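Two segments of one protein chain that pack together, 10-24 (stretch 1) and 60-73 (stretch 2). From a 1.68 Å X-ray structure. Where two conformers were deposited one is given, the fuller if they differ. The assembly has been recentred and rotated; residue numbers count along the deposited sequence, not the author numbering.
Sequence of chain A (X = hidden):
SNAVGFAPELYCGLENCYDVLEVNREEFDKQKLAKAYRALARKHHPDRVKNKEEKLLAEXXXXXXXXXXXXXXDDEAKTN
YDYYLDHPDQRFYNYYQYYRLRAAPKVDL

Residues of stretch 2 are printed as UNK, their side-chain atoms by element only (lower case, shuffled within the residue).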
# COMPACT_ATOMS: atom_id res chain seq x y z
N LEU A 10 9.48 -0.92 3.78
CA LEU A 10 8.97 0.23 2.99
C LEU A 10 7.59 -0.04 2.40
O LEU A 10 7.29 -1.15 1.97
CB LEU A 10 9.93 0.59 1.84
CG LEU A 10 11.41 0.86 2.18
CD1 LEU A 10 12.20 1.12 0.91
CD2 LEU A 10 11.54 2.01 3.13
N TYR A 11 6.75 1.00 2.38
CA TYR A 11 5.47 0.93 1.66
C TYR A 11 4.66 -0.31 2.07
O TYR A 11 4.46 -0.52 3.29
CB TYR A 11 5.76 0.96 0.14
CG TYR A 11 6.48 2.25 -0.26
CD1 TYR A 11 5.81 3.48 -0.16
CD2 TYR A 11 7.81 2.24 -0.73
CE1 TYR A 11 6.43 4.68 -0.54
CE2 TYR A 11 8.44 3.45 -1.10
CZ TYR A 11 7.74 4.64 -1.02
OH TYR A 11 8.36 5.81 -1.39
N CYS A 12 4.17 -1.09 1.10
CA CYS A 12 3.36 -2.29 1.43
C CYS A 12 4.22 -3.55 1.64
O CYS A 12 3.70 -4.68 1.54
CB CYS A 12 2.30 -2.55 0.33
SG CYS A 12 1.17 -1.12 0.19
N GLY A 13 5.50 -3.35 1.95
CA GLY A 13 6.38 -4.45 2.32
C GLY A 13 6.65 -5.36 1.14
O GLY A 13 7.05 -4.86 0.06
N LEU A 14 6.40 -6.68 1.31
CA LEU A 14 6.65 -7.61 0.21
C LEU A 14 5.45 -7.82 -0.75
O LEU A 14 5.49 -8.67 -1.65
CB LEU A 14 7.25 -8.92 0.74
CG LEU A 14 8.60 -8.65 1.45
CD1 LEU A 14 9.17 -10.04 1.87
CD2 LEU A 14 9.59 -7.90 0.55
N GLU A 15 4.43 -6.95 -0.61
CA GLU A 15 3.38 -6.83 -1.62
C GLU A 15 3.52 -5.53 -2.32
O GLU A 15 3.99 -4.53 -1.74
CB GLU A 15 1.97 -6.84 -0.97
CG GLU A 15 1.61 -8.21 -0.44
CD GLU A 15 0.23 -8.16 0.22
OE1 GLU A 15 0.19 -7.71 1.38
OE2 GLU A 15 -0.77 -8.51 -0.46
N ASN A 16 3.11 -5.55 -3.58
CA ASN A 16 3.03 -4.31 -4.39
C ASN A 16 1.73 -3.58 -4.02
O ASN A 16 0.64 -4.18 -3.95
CB ASN A 16 3.06 -4.74 -5.87
CG ASN A 16 2.88 -3.58 -6.83
OD1 ASN A 16 2.05 -2.69 -6.63
ND2 ASN A 16 3.63 -3.61 -7.93
N CYS A 17 1.82 -2.29 -3.66
CA CYS A 17 0.60 -1.57 -3.18
C CYS A 17 -0.53 -1.51 -4.23
O CYS A 17 -1.73 -1.49 -3.85
CB CYS A 17 0.93 -0.12 -2.76
SG CYS A 17 2.06 0.06 -1.37
N TYR A 18 -0.16 -1.43 -5.52
CA TYR A 18 -1.22 -1.52 -6.57
C TYR A 18 -1.95 -2.87 -6.45
O TYR A 18 -3.18 -2.91 -6.52
CB TYR A 18 -0.64 -1.39 -7.95
CG TYR A 18 -0.09 -0.05 -8.28
CD1 TYR A 18 -0.94 1.00 -8.72
CD2 TYR A 18 1.28 0.21 -8.18
CE1 TYR A 18 -0.41 2.26 -9.10
CE2 TYR A 18 1.83 1.47 -8.56
CZ TYR A 18 0.97 2.49 -8.99
OH TYR A 18 1.50 3.71 -9.37
N ASP A 19 -1.20 -3.95 -6.27
CA ASP A 19 -1.84 -5.29 -6.15
C ASP A 19 -2.69 -5.39 -4.90
O ASP A 19 -3.73 -6.03 -4.92
CB ASP A 19 -0.78 -6.38 -6.10
CG ASP A 19 0.02 -6.50 -7.41
OD1 ASP A 19 -0.42 -5.99 -8.43
OD2 ASP A 19 1.07 -7.19 -7.38
N VAL A 20 -2.22 -4.77 -3.81
CA VAL A 20 -2.99 -4.80 -2.56
C VAL A 20 -4.44 -4.29 -2.75
O VAL A 20 -5.39 -4.86 -2.21
CB VAL A 20 -2.29 -3.98 -1.42
CG1 VAL A 20 -3.21 -3.83 -0.19
CG2 VAL A 20 -0.97 -4.66 -1.02
N LEU A 21 -4.56 -3.21 -3.51
CA LEU A 21 -5.87 -2.64 -3.81
C LEU A 21 -6.51 -3.15 -5.10
O LEU A 21 -7.60 -2.69 -5.46
CB LEU A 21 -5.75 -1.11 -3.82
CG LEU A 21 -5.33 -0.50 -2.46
CD1 LEU A 21 -5.22 1.05 -2.60
CD2 LEU A 21 -6.33 -0.83 -1.35
N GLU A 22 -5.87 -4.11 -5.76
CA GLU A 22 -6.35 -4.69 -7.03
C GLU A 22 -6.60 -3.58 -8.06
O GLU A 22 -7.60 -3.59 -8.78
CB GLU A 22 -7.58 -5.60 -6.77
CG GLU A 22 -7.32 -6.69 -5.68
CD GLU A 22 -8.59 -7.44 -5.14
OE1 GLU A 22 -9.73 -6.91 -5.17
OE2 GLU A 22 -8.42 -8.57 -4.63
N VAL A 23 -5.71 -2.60 -8.10
CA VAL A 23 -5.75 -1.56 -9.13
C VAL A 23 -4.55 -1.74 -10.05
O VAL A 23 -3.57 -2.40 -9.70
CB VAL A 23 -5.77 -0.12 -8.57
CG1 VAL A 23 -7.05 0.14 -7.81
CG2 VAL A 23 -4.60 0.12 -7.70
N ASN A 24 -4.64 -1.15 -11.23
CA ASN A 24 -3.64 -1.39 -12.26
C ASN A 24 -2.81 -0.11 -12.40
O ASN A 24 -3.36 0.95 -12.67
CB ASN A 24 -4.39 -1.73 -13.56
CG ASN A 24 -3.48 -1.97 -14.73
OD1 ASN A 24 -2.25 -1.92 -14.61
ND2 ASN A 24 -4.08 -2.27 -15.90
N UNK A 60 -4.86 -6.28 11.24
CA UNK A 60 -3.57 -6.56 10.60
C UNK A 60 -3.69 -6.34 9.10
O UNK A 60 -2.87 -5.65 8.50
c UNK A 60 -2.18 -9.80 12.34
o UNK A 60 -2.32 -10.24 13.51
o UNK A 60 -1.85 -10.56 11.38
c UNK A 60 -3.16 -8.02 10.84
c UNK A 60 -2.40 -8.30 12.11
N UNK A 61 -4.72 -6.90 8.49
CA UNK A 61 -4.82 -6.73 7.03
C UNK A 61 -5.24 -5.29 6.67
O UNK A 61 -4.76 -4.68 5.68
c UNK A 61 -5.82 -7.72 6.45
c UNK A 61 -3.37 -7.85 2.15
n UNK A 61 -2.20 -7.78 2.85
c UNK A 61 -5.90 -7.72 4.92
n UNK A 61 -3.34 -7.78 0.81
c UNK A 61 -4.50 -8.03 4.30
n UNK A 61 -4.50 -7.98 2.84
N UNK A 62 -6.17 -4.77 7.45
CA UNK A 62 -6.66 -3.40 7.26
C UNK A 62 -5.49 -2.41 7.18
O UNK A 62 -5.50 -1.47 6.33
c UNK A 62 -8.43 0.74 8.12
c UNK A 62 -9.76 0.71 7.65
c UNK A 62 -7.62 -3.02 8.39
c UNK A 62 -9.65 -1.74 7.65
c UNK A 62 -7.75 -0.48 8.35
c UNK A 62 -8.36 -1.71 8.13
c UNK A 62 -10.38 -0.51 7.41
N UNK A 63 -4.49 -2.59 8.06
CA UNK A 63 -3.30 -1.75 8.04
C UNK A 63 -2.61 -1.73 6.68
O UNK A 63 -2.16 -0.69 6.22
n UNK A 63 -2.97 -3.21 13.62
c UNK A 63 -2.75 -1.67 10.54
c UNK A 63 -2.31 -2.16 9.15
n UNK A 63 -1.35 -3.20 11.96
c UNK A 63 -1.60 -1.81 11.55
n UNK A 63 -1.72 -5.09 13.26
c UNK A 63 -2.00 -3.83 12.96
N UNK A 64 -2.51 -2.90 6.05
CA UNK A 64 -1.89 -2.92 4.71
C UNK A 64 -2.73 -2.17 3.67
O UNK A 64 -2.18 -1.44 2.81
c UNK A 64 -0.84 -5.11 5.43
c UNK A 64 -0.77 -4.35 2.97
c UNK A 64 -1.60 -4.37 4.27
N UNK A 65 -4.05 -2.42 3.69
CA UNK A 65 -4.98 -1.73 2.79
C UNK A 65 -4.80 -0.21 2.93
O UNK A 65 -4.67 0.50 1.93
c UNK A 65 -7.41 -1.26 2.36
c UNK A 65 -6.58 -3.65 2.66
c UNK A 65 -7.57 -4.43 3.52
c UNK A 65 -6.43 -2.17 3.08
N UNK A 66 -4.75 0.28 4.17
CA UNK A 66 -4.64 1.72 4.43
C UNK A 66 -3.27 2.23 3.95
O UNK A 66 -3.20 3.32 3.36
c UNK A 66 -4.83 1.99 5.89
N UNK A 67 -2.19 1.48 4.20
CA UNK A 67 -0.86 1.87 3.71
C UNK A 67 -0.86 1.98 2.17
O UNK A 67 -0.30 2.95 1.63
c UNK A 67 1.52 1.17 3.54
c UNK A 67 0.18 0.87 4.15
o UNK A 67 0.32 0.99 5.57
N UNK A 68 -1.50 1.01 1.49
CA UNK A 68 -1.52 1.05 0.01
C UNK A 68 -2.24 2.31 -0.44
O UNK A 68 -1.81 2.97 -1.38
c UNK A 68 -2.22 -0.19 -0.56
N UNK A 69 -3.34 2.65 0.23
CA UNK A 69 -4.10 3.83 -0.24
C UNK A 69 -3.31 5.11 0.03
O UNK A 69 -3.29 5.99 -0.83
c UNK A 69 -6.68 5.08 -1.40
c UNK A 69 -8.00 6.75 0.38
c UNK A 69 -7.59 6.04 -1.89
o UNK A 69 -9.16 7.81 -1.48
c UNK A 69 -7.06 5.78 0.87
c UNK A 69 -6.38 4.94 -0.03
c UNK A 69 -5.45 3.87 0.47
c UNK A 69 -8.25 6.87 -1.00
N UNK A 70 -2.69 5.20 1.21
CA UNK A 70 -1.89 6.39 1.55
C UNK A 70 -0.73 6.59 0.58
O UNK A 70 -0.42 7.72 0.22
c UNK A 70 -2.56 6.39 3.99
o UNK A 70 -3.11 5.93 6.30
c UNK A 70 -2.21 5.93 5.41
o UNK A 70 -1.02 5.59 5.64
c UNK A 70 -1.41 6.29 3.00
N UNK A 71 -0.11 5.49 0.16
CA UNK A 71 1.02 5.55 -0.77
C UNK A 71 0.57 6.00 -2.15
O UNK A 71 1.28 6.78 -2.80
c UNK A 71 2.79 4.11 -1.91
c UNK A 71 1.64 4.15 -0.87
o UNK A 71 2.10 3.78 0.45
N UNK A 72 -0.60 5.52 -2.59
CA UNK A 72 -0.99 5.75 -3.98
C UNK A 72 -1.83 7.01 -4.15
O UNK A 72 -1.91 7.55 -5.26
c UNK A 72 -1.67 2.08 -5.08
c UNK A 72 0.37 3.54 -5.55
c UNK A 72 -0.82 3.28 -4.62
c UNK A 72 -1.70 4.54 -4.57
N UNK A 73 -2.50 7.46 -3.09
CA UNK A 73 -3.43 8.61 -3.20
C UNK A 73 -2.69 9.95 -3.16
O UNK A 73 -3.18 10.96 -3.71
c UNK A 73 -7.76 10.39 -3.18
c UNK A 73 -5.55 9.68 -2.15
c UNK A 73 -6.48 9.53 -3.34
c UNK A 73 -4.50 8.57 -2.10
n UNK A 73 -7.45 11.80 -2.79
O HOH W 1 -5.59 -7.21 -0.89

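Position 60 has three side-chain carbons, the third carrying two oxygens: a carboxylate, which stays well clear of stretch 1. It is Glu60, and charge suits its exposed place. Position 61 has three carbons, a nitrogen, and a carbon bearing two more nitrogens, a guanidinium whose end approaches Glu15: Arg61. Arg61 NH1 donates to Glu15 OE1 at 2.8 Å and Arg61 NH2 to Glu15 OE2 at 3.0 Å, a salt bridge gripped along the guanidinium edge.

Position 62 has one carbon and a six-carbon ring without oxygen, out of reach of stretch 1: Phe62, free to be bulky here. Position 63 repeats the guanidinium pattern and touches nothing of stretch 1; it is Arg63, its charge suited to exposure. At 64 one carbon carries two others, a compact fork pointing toward stretch 1 and meeting Val20. This is Val64; Val64 CG1 lies 4.0 Å from Val20 CG2. Position 65 has four carbons forked at the first, one arm two carbons long, packed against Val20 and Leu21. It is Ile65, a branched apolar chain suited to burial; Ile65 CG2 meets Leu21 CD2 at 3.9 Å.

Position 66 has a single carbon pointing away: Ala66, adequate where no contact is made. At 67 a carbon carries one oxygen and one carbon, the latter against Tyr11: Thr67, with Thr67 CG2 3.4 Å from Tyr11 O. Position 68 again has one carbon, now toward stretch 1 and touching Cys12, Cys17, Val20 and Leu21. This is Ala68, small enough for close approach: Ala68 CB is 3.6 Å from Cys12 SG and 3.7 Å from Leu21 CG, and Ala68 CA is 4.6 Å from Cys17 CA.

Position 69 has one carbon and a six-carbon ring bearing oxygen; it points away overall, though its first carbon touches Leu21. It is Tyr69, whose direction leaves room for a ring; Tyr69 CB lies 4.2 Å from Leu21 CD1. Position 70, three carbons ending in two oxygens, misses stretch 1: Glu70, charged and exposed. Position 71 has an oxygen-and-methyl fork, the methyl against Tyr11: Thr71. Thr71 OG1 donates to Thr67 O at 2.8 Å, satisfying the buried hydroxyl within its own helix, while Thr71 CG2 packs 3.5 Å from Tyr11 CD1. Position 72 has four carbons forked at the second, one terminal carbon over a face of the Tyr18 ring: Leu72, its apolar fork suited to burial. Leu72 CD2 is 3.6 Å from Tyr18 CZ, in a CH-pi contact. Position 73, four carbons in a row ending in nitrogen, makes no contact: Lys73, whose amine suits a partly exposed place.

The contact centres on Ala68, where the backbones come close. Val20 fits as a knob among Arg61, Val64, Ile65 and Ala68, and the disulfide joining Cys12 SG to Cys17 SG (2.1 Å) ties together two parts of stretch 1 that both pack on Ala68. The salt bridge adds a polar clasp, and one water links Val20 O to Arg61 NH2.

Stretch 2 60-73: ERFRVIATAYETLK
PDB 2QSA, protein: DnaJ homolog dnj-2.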